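Local coordinates for SusD-like carbohydrate binding protein (Bacteroides vulgatus, PDB 3LEW), which probably binds carbohydrate at the outer membrane as a SusD-family protein, helping to capture nutrient glycans, at residues Arg194-Ile208 with Asn247-Ala259. Sequence-based numbering, arbitrary orientation.
Sequences RDAKHKIDNEVVLGI and NSVDNKEWIWGHA
The carbonyl oxygen Ile255 O is gripped by both terminal nitrogens of Arg194, with NH2 at 2.7 Å and NH1 at 3.0 Å. The grip is end-on, both nitrogens converging on one atom, and Ile255 O lies close to the guanidinium plane. It fastens a classic beta bulge, where Ile255 and Trp256 of strand 254-258 both face Met344 of strand 341-345, to the loop leading into helix 202-215. Arg194 is itself steadied by NH1 bonding to Lys199 O and by a salt bridge from NE to Asp201 OD2; Asp201 also N-caps the helix, its OD1 accepting from Val204 N with an N-H...O angle of 168°.

Lys197 reaches into the two type I turns, Ser248-Asn251 and Asn251-Trp254. Bent at chi2 (-75°) and chi4, its chain passes Val249 CB and delivers NZ to Val249 O at 2.7 Å and to Trp254 O at 2.8 Å, while a water links NZ to Asp250 O. Gly257 N donates a backbone hydrogen bond to Lys197 O.

The Trp256 indole meets the other segment by edge and by face. NE1 donates to His198 O at 2.9 Å, an oxygen near the ring plane, although the donor stands well above the carbonyl plane. Over one face come two CH-pi contacts, from Val204 CG1 and Ile208 CD1. A leucine in place of Trp256 would probably leave His198 O without this donor and a gap beside the helix. Val204 CG1 stands more squarely over its ring than Ile208 CD1 does over the six-membered one: it sits 3.8 Å from the five-membered-ring centroid of Trp256, 7° off the normal.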
ATOM      1  N   ARG A 194     -15.596   4.467  16.865  1.00 14.74           N
ATOM      2  CA  ARG A 194     -15.951   3.698  15.675  1.00 14.64           C
ATOM      3  C   ARG A 194     -16.177   2.247  16.116  1.00 15.52           C
ATOM      4  O   ARG A 194     -15.608   1.799  17.124  1.00 16.10           O
ATOM      5  CB  ARG A 194     -14.837   3.731  14.618  1.00 15.15           C
ATOM      6  CG  ARG A 194     -13.518   3.201  15.074  1.00 14.54           C
ATOM      7  CD  ARG A 194     -12.531   3.182  13.905  1.00 15.78           C
ATOM      8  NE  ARG A 194     -11.195   2.852  14.365  1.00 16.04           N
ATOM      9  CZ  ARG A 194     -10.251   2.251  13.639  1.00 17.38           C
ATOM     10  NH1 ARG A 194     -10.476   1.888  12.384  1.00 16.21           N
ATOM     11  NH2 ARG A 194      -9.084   1.980  14.204  1.00 20.17           N
ATOM     12  N   ASP A 195     -16.986   1.524  15.365  1.00 15.12           N
ATOM     13  CA  ASP A 195     -17.326   0.145  15.703  1.00 16.36           C
ATOM     14  C   ASP A 195     -16.756  -0.932  14.781  1.00 15.19           C
ATOM     15  O   ASP A 195     -17.075  -2.113  14.954  1.00 16.69           O
ATOM     16  CB  ASP A 195     -18.850  -0.036  15.781  1.00 17.65           C
ATOM     17  CG  ASP A 195     -19.558   0.358  14.485  1.00 21.32           C
ATOM     18  OD1 ASP A 195     -18.968   0.278  13.381  1.00 32.85           O
ATOM     19  OD2 ASP A 195     -20.706   0.816  14.591  1.00 31.74           O
ATOM     20  N   ALA A 196     -15.883  -0.535  13.857  1.00 14.31           N
ATOM     21  CA  ALA A 196     -15.274  -1.461  12.942  1.00 13.94           C
ATOM     22  C   ALA A 196     -13.987  -0.893  12.383  1.00 13.60           C
ATOM     23  O   ALA A 196     -13.828   0.340  12.297  1.00 14.65           O
ATOM     24  CB  ALA A 196     -16.294  -1.878  11.798  1.00 13.22           C
ATOM     25  N   LYS A 197     -13.056  -1.780  12.038  1.00 14.22           N
ATOM     26  CA  LYS A 197     -11.699  -1.378  11.655  1.00 14.91           C
ATOM     27  C   LYS A 197     -11.586  -0.677  10.320  1.00 15.37           C
ATOM     28  O   LYS A 197     -10.536  -0.087  10.040  1.00 16.46           O
ATOM     29  CB  LYS A 197     -10.715  -2.545  11.688  1.00 16.26           C
ATOM     30  CG  LYS A 197     -10.352  -2.981  13.071  1.00 19.91           C
ATOM     31  CD  LYS A 197      -9.381  -1.975  13.734  1.00 18.58           C
ATOM     32  CE  LYS A 197      -8.881  -2.531  15.057  1.00 18.95           C
ATOM     33  NZ  LYS A 197      -7.914  -3.642  14.860  1.00 14.68           N
ATOM     34  N   HIS A 198     -12.621  -0.732   9.471  1.00 14.66           N
ATOM     35  CA  HIS A 198     -12.567   0.018   8.186  1.00 14.43           C
ATOM     36  C   HIS A 198     -13.048   1.460   8.363  1.00 13.98           C
ATOM     37  O   HIS A 198     -12.853   2.303   7.463  1.00 14.32           O
ATOM     38  CB  HIS A 198     -13.407  -0.681   7.088  1.00 14.77           C
ATOM     39  CG  HIS A 198     -14.873  -0.790   7.406  1.00 14.93           C
ATOM     40  ND1 HIS A 198     -15.370  -1.679   8.350  1.00 15.06           N
ATOM     41  CD2 HIS A 198     -15.940  -0.137   6.893  1.00 18.32           C
ATOM     42  CE1 HIS A 198     -16.687  -1.546   8.408  1.00 18.47           C
ATOM     43  NE2 HIS A 198     -17.056  -0.607   7.545  1.00 17.34           N
ATOM     44  N   LYS A 199     -13.712   1.751   9.490  1.00 13.88           N
ATOM     45  CA  LYS A 199     -14.276   3.079   9.737  1.00 14.46           C
ATOM     46  C   LYS A 199     -13.171   4.042  10.167  1.00 14.34           C
ATOM     47  O   LYS A 199     -12.201   3.654  10.808  1.00 14.41           O
ATOM     48  CB  LYS A 199     -15.332   3.017  10.838  1.00 14.54           C
ATOM     49  CG  LYS A 199     -16.584   2.262  10.457  1.00 18.71           C
ATOM     50  CD  LYS A 199     -17.356   3.071   9.376  1.00 24.91           C
ATOM     51  CE  LYS A 199     -18.856   3.123   9.606  1.00 32.62           C
ATOM     52  NZ  LYS A 199     -19.474   4.404   9.078  1.00 36.51           N
ATOM     53  N   ILE A 200     -13.274   5.283   9.734  1.00 15.07           N
ATOM     54  CA  ILE A 200     -12.273   6.294  10.027  1.00 15.09           C
ATOM     55  C   ILE A 200     -12.623   7.043  11.321  1.00 15.13           C
ATOM     56  O   ILE A 200     -13.655   7.693  11.422  1.00 15.42           O
ATOM     57  CB  ILE A 200     -12.189   7.311   8.827  1.00 14.68           C
ATOM     58  CG1 ILE A 200     -11.842   6.578   7.536  1.00 15.24           C
ATOM     59  CG2 ILE A 200     -11.238   8.453   9.157  1.00 14.02           C
ATOM     60  CD1 ILE A 200     -11.792   7.503   6.324  1.00 16.34           C
ATOM     61  N   ASP A 201     -11.742   6.991  12.309  1.00 14.49           N
ATOM     62  CA  ASP A 201     -11.883   7.757  13.536  1.00 13.98           C
ATOM     63  C   ASP A 201     -10.667   8.690  13.650  1.00 14.44           C
ATOM     64  O   ASP A 201      -9.919   8.869  12.676  1.00 14.87           O
ATOM     65  CB  ASP A 201     -12.066   6.870  14.777  1.00 14.27           C
ATOM     66  CG  ASP A 201     -10.842   6.050  15.116  1.00 15.30           C
ATOM     67  OD1 ASP A 201      -9.842   6.119  14.338  1.00 15.29           O
ATOM     68  OD2 ASP A 201     -10.892   5.276  16.134  1.00 18.87           O
ATOM     69  N   ASN A 202     -10.551   9.363  14.783  1.00 13.87           N
ATOM     70  CA  ASN A 202      -9.451  10.316  14.989  1.00 14.73           C
ATOM     71  C   ASN A 202      -8.099   9.639  14.772  1.00 13.64           C
ATOM     72  O   ASN A 202      -7.260  10.207  14.112  1.00 14.46           O
ATOM     73  CB  ASN A 202      -9.577  11.001  16.360  1.00 15.62           C
ATOM     74  CG  ASN A 202      -8.558  12.180  16.552  1.00 18.29           C
ATOM     75  OD1 ASN A 202      -8.865  13.352  16.263  1.00 27.37           O
ATOM     76  ND2 ASN A 202      -7.400  11.857  17.029  1.00 23.66           N
ATOM     77  N   GLU A 203      -7.889   8.452  15.326  1.00 14.20           N
ATOM     78  CA  GLU A 203      -6.618   7.745  15.155  1.00 14.85           C
ATOM     79  C   GLU A 203      -6.289   7.448  13.686  1.00 14.75           C
ATOM     80  O   GLU A 203      -5.145   7.612  13.238  1.00 14.28           O
ATOM     81  CB  GLU A 203      -6.608   6.461  15.996  1.00 16.23           C
ATOM     82  CG  GLU A 203      -5.336   5.675  15.803  1.00 17.73           C
ATOM     83  CD  GLU A 203      -5.233   4.423  16.651  1.00 22.77           C
ATOM     84  OE1 GLU A 203      -6.199   4.074  17.331  1.00 26.41           O
ATOM     85  OE2 GLU A 203      -4.166   3.791  16.614  1.00 22.81           O
ATOM     86  N   VAL A 204      -7.289   6.983  12.938  1.00 14.06           N
ATOM     87  CA  VAL A 204      -7.108   6.695  11.519  1.00 13.59           C
ATOM     88  C   VAL A 204      -6.693   7.957  10.787  1.00 13.56           C
ATOM     89  O   VAL A 204      -5.732   7.938  10.021  1.00 14.15           O
ATOM     90  CB  VAL A 204      -8.335   6.035  10.846  1.00 13.51           C
ATOM     91  CG1 VAL A 204      -8.096   5.824   9.310  1.00 14.39           C
ATOM     92  CG2 VAL A 204      -8.698   4.682  11.513  1.00 14.41           C
ATOM     93  N   VAL A 205      -7.377   9.084  11.060  1.00 13.12           N
ATOM     94  CA  VAL A 205      -6.992  10.364  10.435  1.00 13.65           C
ATOM     95  C   VAL A 205      -5.521  10.744  10.759  1.00 13.92           C
ATOM     96  O   VAL A 205      -4.775  11.130   9.868  1.00 14.08           O
ATOM     97  CB  VAL A 205      -7.951  11.487  10.805  1.00 13.85           C
ATOM     98  CG1 VAL A 205      -7.479  12.819  10.172  1.00 14.68           C
ATOM     99  CG2 VAL A 205      -9.409  11.159  10.321  1.00 13.78           C
ATOM    100  N   LEU A 206      -5.111  10.636  12.024  1.00 14.65           N
ATOM    101  CA  LEU A 206      -3.744  10.942  12.396  1.00 15.03           C
ATOM    102  C   LEU A 206      -2.778  10.065  11.592  1.00 14.35           C
ATOM    103  O   LEU A 206      -1.722  10.538  11.150  1.00 15.41           O
ATOM    104  CB  LEU A 206      -3.512  10.714  13.911  1.00 14.27           C
ATOM    105  CG  LEU A 206      -4.128  11.749  14.865  1.00 14.19           C
ATOM    106  CD1 LEU A 206      -4.002  11.256  16.303  1.00 12.66           C
ATOM    107  CD2 LEU A 206      -3.424  13.156  14.680  1.00 14.58           C
ATOM    108  N   GLY A 207      -3.135   8.792  11.401  1.00 15.83           N
ATOM    109  CA  GLY A 207      -2.236   7.890  10.722  1.00 15.42           C
ATOM    110  C   GLY A 207      -2.121   8.248   9.250  1.00 15.18           C
ATOM    111  O   GLY A 207      -0.996   8.261   8.671  1.00 14.19           O
ATOM    112  N   ILE A 208      -3.269   8.465   8.588  1.00 15.48           N
ATOM    113  CA  ILE A 208      -3.192   8.808   7.144  1.00 15.72           C
ATOM    114  C   ILE A 208      -2.482  10.169   6.954  1.00 15.85           C
ATOM    115  O   ILE A 208      -1.685  10.367   5.995  1.00 14.23           O
ATOM    116  CB  ILE A 208      -4.577   8.868   6.444  1.00 16.99           C
ATOM    117  CG1 ILE A 208      -5.358   7.572   6.646  1.00 17.83           C
ATOM    118  CG2 ILE A 208      -4.367   9.198   4.921  1.00 15.93           C
ATOM    119  CD1 ILE A 208      -6.929   7.742   6.433  1.00 17.71           C
ATOM    120  N   ASN A 247      -4.514 -11.764   8.325  1.00 13.03           N
ATOM    121  CA  ASN A 247      -5.797 -12.064   7.684  1.00 13.89           C
ATOM    122  C   ASN A 247      -7.049 -11.732   8.521  1.00 13.92           C
ATOM    123  O   ASN A 247      -8.140 -12.135   8.152  1.00 14.11           O
ATOM    124  CB  ASN A 247      -5.812 -13.494   7.248  1.00 15.09           C
ATOM    125  CG  ASN A 247      -5.702 -14.455   8.434  1.00 16.26           C
ATOM    126  OD1 ASN A 247      -6.056 -14.077   9.572  1.00 16.21           O
ATOM    127  ND2 ASN A 247      -5.199 -15.688   8.203  1.00 14.22           N
ATOM    128  N   SER A 248      -6.866 -10.976   9.595  1.00 13.45           N
ATOM    129  CA  SER A 248      -8.002 -10.562  10.479  1.00 14.47           C
ATOM    130  C   SER A 248      -7.860  -9.149  10.993  1.00 14.58           C
ATOM    131  O   SER A 248      -6.822  -8.801  11.612  1.00 15.10           O
ATOM    132  CB  SER A 248      -8.060 -11.486  11.695  1.00 14.01           C
ATOM    133  OG  SER A 248      -9.062 -11.081  12.606  1.00 15.39           O
ATOM    134  N   VAL A 249      -8.908  -8.335  10.831  1.00 15.96           N
ATOM    135  CA  VAL A 249      -8.913  -6.970  11.353  1.00 16.10           C
ATOM    136  C   VAL A 249      -8.950  -6.910  12.895  1.00 16.38           C
ATOM    137  O   VAL A 249      -8.684  -5.833  13.478  1.00 17.23           O
ATOM    138  CB  VAL A 249     -10.125  -6.136  10.817  1.00 16.31           C
ATOM    139  CG1 VAL A 249     -10.027  -5.934   9.301  1.00 14.28           C
ATOM    140  CG2 VAL A 249     -11.452  -6.769  11.260  1.00 16.36           C
ATOM    141  N   ASP A 250      -9.241  -8.039  13.533  1.00 16.05           N
ATOM    142  CA  ASP A 250      -9.279  -8.143  14.975  1.00 17.16           C
ATOM    143  C   ASP A 250      -7.880  -7.882  15.617  1.00 17.84           C
ATOM    144  O   ASP A 250      -7.776  -7.586  16.780  1.00 19.70           O
ATOM    145  CB  ASP A 250      -9.885  -9.491  15.441  1.00 17.46           C
ATOM    146  CG  ASP A 250     -11.336  -9.742  14.941  1.00 22.30           C
ATOM    147  OD1 ASP A 250     -12.068  -8.764  14.696  1.00 23.03           O
ATOM    148  OD2 ASP A 250     -11.778 -10.947  14.838  1.00 25.86           O
ATOM    149  N   ASN A 251      -6.806  -7.944  14.846  1.00 18.47           N
ATOM    150  CA  ASN A 251      -5.459  -7.727  15.381  1.00 17.73           C
ATOM    151  C   ASN A 251      -5.317  -6.306  15.944  1.00 17.37           C
ATOM    152  O   ASN A 251      -5.652  -5.309  15.260  1.00 16.01           O
ATOM    153  CB  ASN A 251      -4.495  -8.041  14.236  1.00 18.67           C
ATOM    154  CG  ASN A 251      -3.060  -7.931  14.605  1.00 19.10           C
ATOM    155  OD1 ASN A 251      -2.616  -6.907  15.109  1.00 20.62           O
ATOM    156  ND2 ASN A 251      -2.302  -9.013  14.362  1.00 21.30           N
ATOM    157  N   LYS A 252      -4.805  -6.181  17.180  1.00 16.87           N
ATOM    158  CA  LYS A 252      -4.712  -4.862  17.839  1.00 16.99           C
ATOM    159  C   LYS A 252      -3.702  -3.900  17.209  1.00 16.06           C
ATOM    160  O   LYS A 252      -3.718  -2.707  17.509  1.00 17.19           O
ATOM    161  CB  LYS A 252      -4.421  -4.997  19.334  1.00 18.12           C
ATOM    162  CG  LYS A 252      -5.647  -5.461  20.151  1.00 21.15           C
ATOM    163  CD  LYS A 252      -5.278  -5.819  21.627  1.00 26.51           C
ATOM    164  CE  LYS A 252      -4.448  -7.095  21.707  1.00 30.65           C
ATOM    165  NZ  LYS A 252      -3.938  -7.340  23.096  1.00 35.41           N
ATOM    166  N   GLU A 253      -2.809  -4.403  16.375  1.00 15.46           N
ATOM    167  CA  GLU A 253      -1.871  -3.512  15.707  1.00 15.17           C
ATOM    168  C   GLU A 253      -2.452  -2.924  14.424  1.00 14.31           C
ATOM    169  O   GLU A 253      -1.906  -1.975  13.845  1.00 14.18           O
ATOM    170  CB  GLU A 253      -0.552  -4.258  15.425  1.00 14.92           C
ATOM    171  CG  GLU A 253       0.618  -3.291  15.394  1.00 16.07           C
ATOM    172  CD  GLU A 253       1.866  -3.823  14.735  1.00 15.14           C
ATOM    173  OE1 GLU A 253       2.486  -4.791  15.266  1.00 15.38           O
ATOM    174  OE2 GLU A 253       2.248  -3.276  13.677  1.00 14.19           O
ATOM    175  N   TRP A 254      -3.518  -3.517  13.906  1.00 14.58           N
ATOM    176  CA  TRP A 254      -4.163  -2.978  12.707  1.00 14.55           C
ATOM    177  C   TRP A 254      -4.979  -1.760  13.103  1.00 14.40           C
ATOM    178  O   TRP A 254      -5.957  -1.864  13.830  1.00 15.87           O
ATOM    179  CB  TRP A 254      -5.069  -3.984  12.018  1.00 14.71           C
ATOM    180  CG  TRP A 254      -4.439  -5.172  11.397  1.00 13.18           C
ATOM    181  CD1 TRP A 254      -3.300  -5.847  11.809  1.00 16.82           C
ATOM    182  CD2 TRP A 254      -4.958  -5.913  10.282  1.00 13.90           C
ATOM    183  NE1 TRP A 254      -3.085  -6.954  11.001  1.00 14.75           N
ATOM    184  CE2 TRP A 254      -4.091  -7.026  10.071  1.00 13.89           C
ATOM    185  CE3 TRP A 254      -6.078  -5.753   9.451  1.00 15.02           C
ATOM    186  CZ2 TRP A 254      -4.325  -7.962   9.079  1.00 13.98           C
ATOM    187  CZ3 TRP A 254      -6.333  -6.710   8.473  1.00 14.80           C
ATOM    188  CH2 TRP A 254      -5.434  -7.800   8.287  1.00 15.08           C
ATOM    189  N   ILE A 255      -4.585  -0.615  12.574  1.00 13.97           N
ATOM    190  CA  ILE A 255      -5.326   0.630  12.728  1.00 15.09           C
ATOM    191  C   ILE A 255      -6.487   0.694  11.747  1.00 14.24           C
ATOM    192  O   ILE A 255      -7.565   1.159  12.094  1.00 14.39           O
ATOM    193  CB  ILE A 255      -4.387   1.818  12.492  1.00 15.38           C
ATOM    194  CG1 ILE A 255      -3.300   1.826  13.584  1.00 15.18           C
ATOM    195  CG2 ILE A 255      -5.159   3.127  12.511  1.00 16.35           C
ATOM    196  CD1 ILE A 255      -2.191   2.855  13.326  1.00 15.26           C
ATOM    197  N   TRP A 256      -6.278   0.155  10.548  1.00 13.73           N
ATOM    198  CA  TRP A 256      -7.234   0.283   9.479  1.00 13.41           C
ATOM    199  C   TRP A 256      -7.160  -0.933   8.605  1.00 13.65           C
ATOM    200  O   TRP A 256      -6.060  -1.359   8.202  1.00 13.50           O
ATOM    201  CB  TRP A 256      -6.887   1.533   8.649  1.00 13.95           C
ATOM    202  CG  TRP A 256      -7.977   2.156   7.833  1.00 14.50           C
ATOM    203  CD1 TRP A 256      -9.326   2.153   8.086  1.00 17.64           C
ATOM    204  CD2 TRP A 256      -7.793   3.050   6.730  1.00 15.71           C
ATOM    205  NE1 TRP A 256      -9.989   2.947   7.182  1.00 14.72           N
ATOM    206  CE2 TRP A 256      -9.077   3.476   6.314  1.00 14.90           C
ATOM    207  CE3 TRP A 256      -6.676   3.485   6.010  1.00 18.01           C
ATOM    208  CZ2 TRP A 256      -9.267   4.336   5.220  1.00 18.20           C
ATOM    209  CZ3 TRP A 256      -6.882   4.308   4.935  1.00 17.86           C
ATOM    210  CH2 TRP A 256      -8.161   4.718   4.549  1.00 18.46           C
ATOM    211  N   GLY A 257      -8.319  -1.479   8.284  1.00 14.34           N
ATOM    212  CA  GLY A 257      -8.372  -2.619   7.427  1.00 13.32           C
ATOM    213  C   GLY A 257      -9.776  -2.971   6.987  1.00 14.68           C
ATOM    214  O   GLY A 257     -10.768  -2.474   7.527  1.00 16.63           O
ATOM    215  N   HIS A 258      -9.868  -3.857   6.019  1.00 14.30           N
ATOM    216  CA  HIS A 258     -11.150  -4.229   5.390  1.00 14.00           C
ATOM    217  C   HIS A 258     -11.508  -5.693   5.720  1.00 14.90           C
ATOM    218  O   HIS A 258     -10.809  -6.628   5.312  1.00 15.03           O
ATOM    219  CB  HIS A 258     -11.056  -3.989   3.881  1.00 15.18           C
ATOM    220  CG  HIS A 258     -12.283  -4.334   3.104  1.00 16.89           C
ATOM    221  ND1 HIS A 258     -13.495  -3.722   3.314  1.00 17.58           N
ATOM    222  CD2 HIS A 258     -12.470  -5.205   2.081  1.00 17.79           C
ATOM    223  CE1 HIS A 258     -14.385  -4.227   2.468  1.00 16.30           C
ATOM    224  NE2 HIS A 258     -13.786  -5.113   1.701  1.00 16.91           N
ATOM    225  N   ALA A 259     -12.590  -5.895   6.448  1.00 14.72           N
ATOM    226  CA  ALA A 259     -13.009  -7.250   6.862  1.00 14.34           C
ATOM    227  C   ALA A 259     -13.666  -7.981   5.690  1.00 15.16           C
ATOM    228  O   ALA A 259     -14.172  -7.366   4.736  1.00 15.07           O
ATOM    229  CB  ALA A 259     -13.995  -7.190   8.031  1.00 15.39           C
TER
HETATM  230  O   HOH W   1      -8.229  -4.731  17.389  1.00 20.33           O
HETATM  231  O   HOH W   2     -13.527  -3.874   8.972  1.00 30.50           O